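Local atomic coordinates of UDP-galactopyranose mutase (Deinococcus radiodurans, PDB entry 3HDQ), a protein that probably interconverts UDP-galactopyranose and UDP-galactofuranose, holding its FAD cofactor and the sugar nucleotide together in one active-site cleft. Residues His85-Asn90 and Tyr371-Val376; Thr102-Tyr107 and Tyr214-Leu219. All blocks are in the same frame, centred on the assembly; numbering follows the deposited sequence.

Contact 1 (His85-Asn90 and Tyr371-Val376); sequences HIFHTN and YNMDQV. With FAD (flavin-adenine dinucleotide), chain L.
M373 and D374, at the start of helix 373-388, pack on H85-T89 in the flavin pocket of this Rossmann-type FAD enzyme. The tight part is built round the M373 side chain and the flavin. The M373 chain bends at its last torsion (chi3 -78°), and CE ends 3.5 Å from I86 O and close to the CB atoms of H85 and F87, with the flavin C2 also in contact. Its sulfur sits at the edge of the H85 ring, while one face of that ring lies on the isoalloxazine, FAD C5X 3.7 Å above the plane over its centre. Both segments grip the pyrimidine end of the flavin: I86 N gives a nearly straight bond to FAD O4, I86 O takes one from FAD N3, and M373 N donates to FAD O2 at 2.8 Å. F87 sets CE1 near D374 CB, its ring plane 89° from the carboxylate.

The looser side, toward the partly exposed N372 and the exposed N90, is bridged by waters. One joins H88 NE2 and N372 OD1, weakly to the latter, whose stronger partner is R198; N372 also touches the bound UDP-galactose. H88 itself is held by D212 through ND1. A second water joins N90 N to D374 OD1. Beside it lies a buried direct link: T89 OG1 bonds to D374 OD1 at 2.7 Å, arriving on the anti side and 23° out of the carboxylate plane.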
loop_
_atom_site.group_PDB
_atom_site.type_symbol
_atom_site.label_atom_id
_atom_site.label_comp_id
_atom_site.label_asym_id
_atom_site.label_seq_id
_atom_site.Cartn_x
_atom_site.Cartn_y
_atom_site.Cartn_z
ATOM N N HIS A 85 15.929 3.714 -6.203
ATOM C CA HIS A 85 15.783 2.962 -7.450
ATOM C C HIS A 85 15.464 3.873 -8.641
ATOM O O HIS A 85 14.364 4.416 -8.742
ATOM C CB HIS A 85 14.721 1.879 -7.289
ATOM C CG HIS A 85 15.184 0.725 -6.458
ATOM N ND1 HIS A 85 15.622 0.874 -5.160
ATOM C CD2 HIS A 85 15.305 -0.592 -6.748
ATOM C CE1 HIS A 85 15.992 -0.301 -4.685
ATOM N NE2 HIS A 85 15.806 -1.206 -5.628
ATOM N N ILE A 86 16.445 4.052 -9.524
ATOM C CA ILE A 86 16.281 4.908 -10.688
ATOM C C ILE A 86 16.113 4.036 -11.944
ATOM O O ILE A 86 17.012 3.266 -12.301
ATOM C CB ILE A 86 17.484 5.890 -10.864
ATOM C CG1 ILE A 86 17.616 6.858 -9.681
ATOM C CG2 ILE A 86 17.324 6.708 -12.131
ATOM C CD1 ILE A 86 18.229 6.268 -8.442
ATOM N N PHE A 87 14.967 4.139 -12.613
ATOM C CA PHE A 87 14.749 3.289 -13.774
ATOM C C PHE A 87 15.458 3.802 -15.022
ATOM O O PHE A 87 15.375 4.983 -15.358
ATOM C CB PHE A 87 13.266 3.057 -14.089
ATOM C CG PHE A 87 13.063 2.110 -15.240
ATOM C CD1 PHE A 87 13.130 0.738 -15.041
ATOM C CD2 PHE A 87 12.875 2.587 -16.531
ATOM C CE1 PHE A 87 12.984 -0.142 -16.113
ATOM C CE2 PHE A 87 12.720 1.717 -17.598
ATOM C CZ PHE A 87 12.778 0.347 -17.390
ATOM N N HIS A 88 16.166 2.908 -15.705
ATOM C CA HIS A 88 16.866 3.281 -16.927
ATOM C C HIS A 88 17.018 2.084 -17.840
ATOM O O HIS A 88 17.297 0.986 -17.387
ATOM C CB HIS A 88 18.242 3.885 -16.619
ATOM C CG HIS A 88 19.160 2.955 -15.893
ATOM N ND1 HIS A 88 20.088 2.168 -16.544
ATOM C CD2 HIS A 88 19.289 2.675 -14.574
ATOM C CE1 HIS A 88 20.749 1.447 -15.657
ATOM N NE2 HIS A 88 20.281 1.731 -14.454
ATOM N N THR A 89 16.844 2.287 -19.135
ATOM C CA THR A 89 17.099 1.188 -20.048
ATOM C C THR A 89 17.486 1.655 -21.445
ATOM O O THR A 89 17.204 2.797 -21.835
ATOM C CB THR A 89 15.891 0.232 -20.141
ATOM O OG1 THR A 89 16.264 -0.950 -20.863
ATOM C CG2 THR A 89 14.722 0.917 -20.833
ATOM N N ASN A 90 18.153 0.760 -22.175
ATOM C CA ASN A 90 18.385 0.932 -23.602
ATOM C C ASN A 90 17.432 0.080 -24.423
ATOM O O ASN A 90 17.400 0.193 -25.648
ATOM C CB ASN A 90 19.827 0.578 -23.964
ATOM C CG ASN A 90 20.805 1.673 -23.588
ATOM O OD1 ASN A 90 20.607 2.842 -23.938
ATOM N ND2 ASN A 90 21.862 1.304 -22.856
ATOM N N TYR A 371 22.141 -7.556 -11.687
ATOM C CA TYR A 371 21.249 -6.982 -12.700
ATOM C C TYR A 371 20.519 -5.721 -12.238
ATOM O O TYR A 371 20.088 -5.625 -11.083
ATOM C CB TYR A 371 20.195 -8.010 -13.129
ATOM C CG TYR A 371 20.608 -8.932 -14.259
ATOM C CD1 TYR A 371 21.801 -8.739 -14.930
ATOM C CD2 TYR A 371 19.784 -9.979 -14.674
ATOM C CE1 TYR A 371 22.176 -9.566 -15.966
ATOM C CE2 TYR A 371 20.152 -10.813 -15.718
ATOM C CZ TYR A 371 21.355 -10.595 -16.362
ATOM O OH TYR A 371 21.760 -11.403 -17.406
ATOM N N ASN A 372 20.365 -4.767 -13.151
ATOM C CA ASN A 372 19.504 -3.611 -12.897
ATOM C C ASN A 372 18.049 -4.008 -13.149
ATOM O O ASN A 372 17.777 -5.099 -13.654
ATOM C CB ASN A 372 19.894 -2.415 -13.782
ATOM C CG ASN A 372 21.345 -2.002 -13.603
ATOM O OD1 ASN A 372 21.850 -1.933 -12.481
ATOM N ND2 ASN A 372 22.027 -1.727 -14.713
ATOM N N MET A 373 17.113 -3.120 -12.829
ATOM C CA MET A 373 15.703 -3.443 -12.997
ATOM C C MET A 373 15.369 -3.854 -14.434
ATOM O O MET A 373 14.735 -4.889 -14.663
ATOM C CB MET A 373 14.808 -2.283 -12.534
ATOM C CG MET A 373 14.858 -2.016 -11.042
ATOM S SD MET A 373 13.818 -0.615 -10.536
ATOM C CE MET A 373 14.845 0.778 -11.034
ATOM N N ASP A 374 15.783 -3.043 -15.401
ATOM C CA ASP A 374 15.430 -3.327 -16.785
ATOM C C ASP A 374 15.929 -4.704 -17.231
ATOM O O ASP A 374 15.221 -5.413 -17.939
ATOM C CB ASP A 374 15.923 -2.227 -17.728
ATOM C CG ASP A 374 17.428 -2.232 -17.900
ATOM O OD1 ASP A 374 17.899 -2.160 -19.050
ATOM O OD2 ASP A 374 18.143 -2.302 -16.882
ATOM N N GLN A 375 17.142 -5.072 -16.812
ATOM C CA GLN A 375 17.729 -6.371 -17.167
ATOM C C GLN A 375 16.947 -7.517 -16.556
ATOM O O GLN A 375 16.782 -8.562 -17.181
ATOM C CB GLN A 375 19.186 -6.464 -16.701
ATOM C CG GLN A 375 20.121 -5.475 -17.375
ATOM C CD GLN A 375 21.505 -5.483 -16.755
ATOM O OE1 GLN A 375 21.690 -5.087 -15.599
ATOM N NE2 GLN A 375 22.486 -5.934 -17.522
ATOM N N VAL A 376 16.469 -7.334 -15.327
ATOM C CA VAL A 376 15.605 -8.355 -14.743
ATOM C C VAL A 376 14.295 -8.472 -15.528
ATOM O O VAL A 376 13.861 -9.581 -15.826
ATOM C CB VAL A 376 15.350 -8.163 -13.237
ATOM C CG1 VAL A 376 14.272 -9.134 -12.749
ATOM C CG2 VAL A 376 16.651 -8.390 -12.463
HETATM P PA FAD L . 13.910 -8.830 -5.635
HETATM O O1A FAD L . 13.454 -7.492 -5.636
HETATM O O2A FAD L . 14.923 -8.975 -4.673
HETATM O O5B FAD L . 12.688 -9.705 -5.269
HETATM C C5B FAD L . 12.749 -11.036 -4.919
HETATM C C4B FAD L . 11.675 -11.273 -3.908
HETATM O O4B FAD L . 11.671 -12.600 -3.522
HETATM C C3B FAD L . 11.979 -10.476 -2.663
HETATM O O3B FAD L . 11.020 -9.509 -2.394
HETATM C C2B FAD L . 12.005 -11.493 -1.571
HETATM O O2B FAD L . 11.333 -11.008 -0.473
HETATM C C1B FAD L . 11.320 -12.674 -2.193
HETATM N N9A FAD L . 11.710 -13.922 -1.544
HETATM C C8A FAD L . 12.937 -14.422 -1.357
HETATM N N7A FAD L . 12.860 -15.564 -0.720
HETATM C C5A FAD L . 11.585 -15.823 -0.483
HETATM C C6A FAD L . 10.923 -16.856 0.142
HETATM N N6A FAD L . 11.553 -17.922 0.498
HETATM N N1A FAD L . 9.578 -16.847 0.239
HETATM C C2A FAD L . 8.875 -15.811 -0.263
HETATM N N3A FAD L . 9.524 -14.799 -0.875
HETATM C C4A FAD L . 10.850 -14.789 -0.978
HETATM N N1 FAD L . 18.211 -1.120 -10.330
HETATM C C2 FAD L . 18.099 -0.178 -11.272
HETATM O O2 FAD L . 17.796 -0.453 -12.394
HETATM N N3 FAD L . 18.327 1.093 -10.927
HETATM C C4 FAD L . 18.659 1.412 -9.653
HETATM O O4 FAD L . 18.864 2.534 -9.332
HETATM C C4X FAD L . 18.780 0.444 -8.726
HETATM N N5 FAD L . 19.127 0.774 -7.465
HETATM C C5X FAD L . 19.244 -0.195 -6.536
HETATM C C6 FAD L . 19.585 0.152 -5.251
HETATM C C7 FAD L . 19.704 -0.820 -4.299
HETATM C C7M FAD L . 20.077 -0.465 -2.919
HETATM C C8 FAD L . 19.470 -2.127 -4.618
HETATM C C8M FAD L . 19.622 -3.143 -3.550
HETATM C C9 FAD L . 19.119 -2.472 -5.907
HETATM C C9A FAD L . 19.009 -1.509 -6.879
HETATM N N10 FAD L . 18.654 -1.829 -8.158
HETATM C C10 FAD L . 18.551 -0.839 -9.069
HETATM C "C1'" FAD L . 18.508 -3.238 -8.600
HETATM C "C2'" FAD L . 17.109 -3.783 -8.425
HETATM O "O2'" FAD L . 16.851 -3.749 -7.068
HETATM C "C3'" FAD L . 16.960 -5.224 -8.901
HETATM O "O3'" FAD L . 17.144 -5.408 -10.234
HETATM C "C4'" FAD L . 15.539 -5.651 -8.827
HETATM O "O4'" FAD L . 14.999 -4.903 -7.781
HETATM C "C5'" FAD L . 15.514 -7.132 -8.591
HETATM O "O5'" FAD L . 14.332 -7.763 -8.920
HETATM P P FAD L . 14.122 -9.231 -8.465
HETATM O O1P FAD L . 12.778 -9.595 -8.684
HETATM O O2P FAD L . 14.963 -10.035 -9.268
HETATM O O3P FAD L . 14.543 -9.343 -6.968
HETATM O O HOH W 1 16.689 -0.211 -14.508
HETATM O O HOH W 2 21.374 0.843 -12.156
HETATM O O HOH W 3 19.874 -1.067 -20.647
#

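Contact 2 (Thr102-Tyr107 and Tyr214-Leu219); sequences TEWRPY and YQAMPL
R105 and M217 form a hydrogen-bonded pair where strands 104-106 and 214-218 run antiparallel, 104-106 being an outer strand of a small three-stranded sheet. Their two backbone bonds are each 2.8 Å long, R105 N to M217 O and M217 N to R105 O. L219 N to E103 O extends the pairing beyond one end of the short strand, and the longer Y107 N to Q215 O bond, 3.3 Å, beyond the other.

E103 O accepts twice. Besides L219 N, it takes T102 OG1 on a lone pair at 2.8 Å; with OG1 anti to its own backbone N (chi1 -172°), the hydroxyl also touches P218 CB. A valine in place of T102 would probably leave E103 O with the L219 amide as its one partner here.

Apolar contacts flank the pairing. The six-membered part of the W104 indole reaches the other strand, CE3 lying 3.7 Å from A216 CB and CZ3 against P218 CD; its NE1 bonds to S99 and its ring stacks with F95 of helix 92-99. The E103 and L219 side chains run alongside each other in the same direction, and so do those of Y107 and M217, Y107 CD2 meeting M217 CG at 4.0 Å. The Y107 hydroxyl goes on to H109, a residue that binds UDP-galactose.

A further polar link runs through solvent: one water reaches both Y107 O, at 3.2 Å, and Q215 OE1.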
loop_
_atom_site.group_PDB
_atom_site.type_symbol
_atom_site.label_atom_id
_atom_site.label_comp_id
_atom_site.label_asym_id
_atom_site.label_seq_id
_atom_site.Cartn_x
_atom_site.Cartn_y
_atom_site.Cartn_z
ATOM N N THR A 102 2.183 1.979 -16.239
ATOM C CA THR A 102 2.445 3.246 -15.586
ATOM C C THR A 102 2.731 4.327 -16.617
ATOM O O THR A 102 3.180 4.044 -17.716
ATOM C CB THR A 102 3.669 3.128 -14.658
ATOM O OG1 THR A 102 3.808 4.326 -13.890
ATOM C CG2 THR A 102 4.941 2.902 -15.477
ATOM N N GLU A 103 2.478 5.572 -16.256
ATOM C CA GLU A 103 2.982 6.683 -17.040
ATOM C C GLU A 103 4.336 7.041 -16.458
ATOM O O GLU A 103 4.772 6.428 -15.476
ATOM C CB GLU A 103 2.049 7.876 -16.964
ATOM C CG GLU A 103 0.741 7.702 -17.694
ATOM C CD GLU A 103 -0.335 8.601 -17.113
ATOM O OE1 GLU A 103 -0.793 8.327 -15.979
ATOM O OE2 GLU A 103 -0.710 9.587 -17.782
ATOM N N TRP A 104 4.976 8.053 -17.032
ATOM C CA TRP A 104 6.368 8.346 -16.725
ATOM C C TRP A 104 6.676 9.803 -16.418
ATOM O O TRP A 104 6.150 10.710 -17.056
ATOM C CB TRP A 104 7.231 7.938 -17.911
ATOM C CG TRP A 104 7.154 6.484 -18.244
ATOM C CD1 TRP A 104 6.402 5.906 -19.227
ATOM C CD2 TRP A 104 7.869 5.419 -17.606
ATOM N NE1 TRP A 104 6.610 4.547 -19.243
ATOM C CE2 TRP A 104 7.508 4.224 -18.260
ATOM C CE3 TRP A 104 8.790 5.363 -16.552
ATOM C CZ2 TRP A 104 8.032 2.986 -17.892
ATOM C CZ3 TRP A 104 9.305 4.134 -16.189
ATOM C CH2 TRP A 104 8.921 2.962 -16.855
ATOM N N ARG A 105 7.565 10.012 -15.453
ATOM C CA ARG A 105 8.191 11.309 -15.247
ATOM C C ARG A 105 9.616 11.243 -15.779
ATOM O O ARG A 105 10.427 10.485 -15.253
ATOM C CB ARG A 105 8.249 11.653 -13.762
ATOM C CG ARG A 105 8.909 13.005 -13.505
ATOM C CD ARG A 105 9.782 13.016 -12.246
ATOM N NE ARG A 105 10.419 14.316 -12.056
ATOM C CZ ARG A 105 11.602 14.503 -11.479
ATOM N NH1 ARG A 105 12.304 13.469 -11.029
ATOM N NH2 ARG A 105 12.088 15.730 -11.346
ATOM N N PRO A 106 9.937 12.038 -16.814
ATOM C CA PRO A 106 11.301 12.009 -17.350
ATOM C C PRO A 106 12.316 12.442 -16.299
ATOM O O PRO A 106 12.108 13.436 -15.604
ATOM C CB PRO A 106 11.253 13.030 -18.492
ATOM C CG PRO A 106 9.801 13.129 -18.851
ATOM C CD PRO A 106 9.078 12.981 -17.550
ATOM N N TYR A 107 13.412 11.703 -16.192
ATOM C CA TYR A 107 14.413 11.983 -15.175
ATOM C C TYR A 107 15.739 11.323 -15.528
ATOM O O TYR A 107 15.802 10.131 -15.812
ATOM C CB TYR A 107 13.933 11.492 -13.815
ATOM C CG TYR A 107 14.955 11.578 -12.701
ATOM C CD1 TYR A 107 15.318 12.803 -12.153
ATOM C CD2 TYR A 107 15.533 10.427 -12.176
ATOM C CE1 TYR A 107 16.239 12.877 -11.125
ATOM C CE2 TYR A 107 16.449 10.488 -11.145
ATOM C CZ TYR A 107 16.799 11.714 -10.617
ATOM O OH TYR A 107 17.713 11.777 -9.584
ATOM N N TYR A 214 16.316 5.481 -22.608
ATOM C CA TYR A 214 15.078 5.694 -21.844
ATOM C C TYR A 214 15.380 5.867 -20.369
ATOM O O TYR A 214 15.746 4.909 -19.690
ATOM C CB TYR A 214 14.099 4.532 -22.051
ATOM C CG TYR A 214 13.867 4.257 -23.520
ATOM C CD1 TYR A 214 14.548 3.232 -24.172
ATOM C CD2 TYR A 214 13.008 5.057 -24.269
ATOM C CE1 TYR A 214 14.359 2.987 -25.524
ATOM C CE2 TYR A 214 12.813 4.829 -25.618
ATOM C CZ TYR A 214 13.489 3.788 -26.244
ATOM O OH TYR A 214 13.301 3.556 -27.590
ATOM N N GLN A 215 15.237 7.098 -19.883
ATOM C CA GLN A 215 15.423 7.400 -18.467
ATOM C C GLN A 215 14.196 8.125 -17.928
ATOM O O GLN A 215 13.900 9.260 -18.332
ATOM C CB GLN A 215 16.696 8.221 -18.248
ATOM C CG GLN A 215 17.968 7.547 -18.765
ATOM C CD GLN A 215 19.248 8.298 -18.387
ATOM O OE1 GLN A 215 19.404 8.765 -17.256
ATOM N NE2 GLN A 215 20.176 8.403 -19.340
ATOM N N ALA A 216 13.486 7.471 -17.015
ATOM C CA ALA A 216 12.225 8.001 -16.506
ATOM C C ALA A 216 11.711 7.204 -15.306
ATOM O O ALA A 216 11.956 6.011 -15.188
ATOM C CB ALA A 216 11.176 8.041 -17.622
ATOM N N MET A 217 11.002 7.881 -14.414
ATOM C CA MET A 217 10.499 7.264 -13.205
ATOM C C MET A 217 8.991 7.026 -13.320
ATOM O O MET A 217 8.276 7.831 -13.912
ATOM C CB MET A 217 10.813 8.149 -11.987
ATOM C CG MET A 217 12.295 8.230 -11.630
ATOM S SD MET A 217 13.000 6.678 -11.022
ATOM C CE MET A 217 11.931 6.341 -9.622
ATOM N N PRO A 218 8.510 5.893 -12.784
ATOM C CA PRO A 218 7.065 5.661 -12.782
ATOM C C PRO A 218 6.347 6.854 -12.144
ATOM O O PRO A 218 6.631 7.214 -10.991
ATOM C CB PRO A 218 6.919 4.398 -11.932
ATOM C CG PRO A 218 8.199 3.661 -12.148
ATOM C CD PRO A 218 9.267 4.729 -12.291
ATOM N N LEU A 219 5.440 7.467 -12.902
ATOM C CA LEU A 219 4.833 8.736 -12.500
ATOM C C LEU A 219 4.282 8.735 -11.063
ATOM O O LEU A 219 4.471 9.702 -10.320
ATOM C CB LEU A 219 3.767 9.183 -13.501
ATOM C CG LEU A 219 3.128 10.555 -13.228
ATOM C CD1 LEU A 219 4.170 11.655 -13.295
ATOM C CD2 LEU A 219 2.015 10.846 -14.221
HETATM O O HOH W 4 18.241 8.404 -14.676
#

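Strand 214-218 is the middle strand of the three-stranded sheet, with 88-89 of contact 1 along one side and 104-106 of contact 2 along the other. The two contacts, centres about 12 Å apart, therefore meet directly: T89 N lies 2.9 Å from Y214 O, a probable hydrogen bond, and F87 CB packs 3.4 Å from A216 O. M217 reaches contact 1 as well, its CE 3.2 Å from H85 O. Contact 1 touches the flavin and the substrate itself, whereas contact 2 stands behind it, the M217 side chain about 7 Å from FAD and that of Y107 about 8 Å from the bound UDP-galactose. In sequence, both segments of contact 2 fall between the two segments of contact 1.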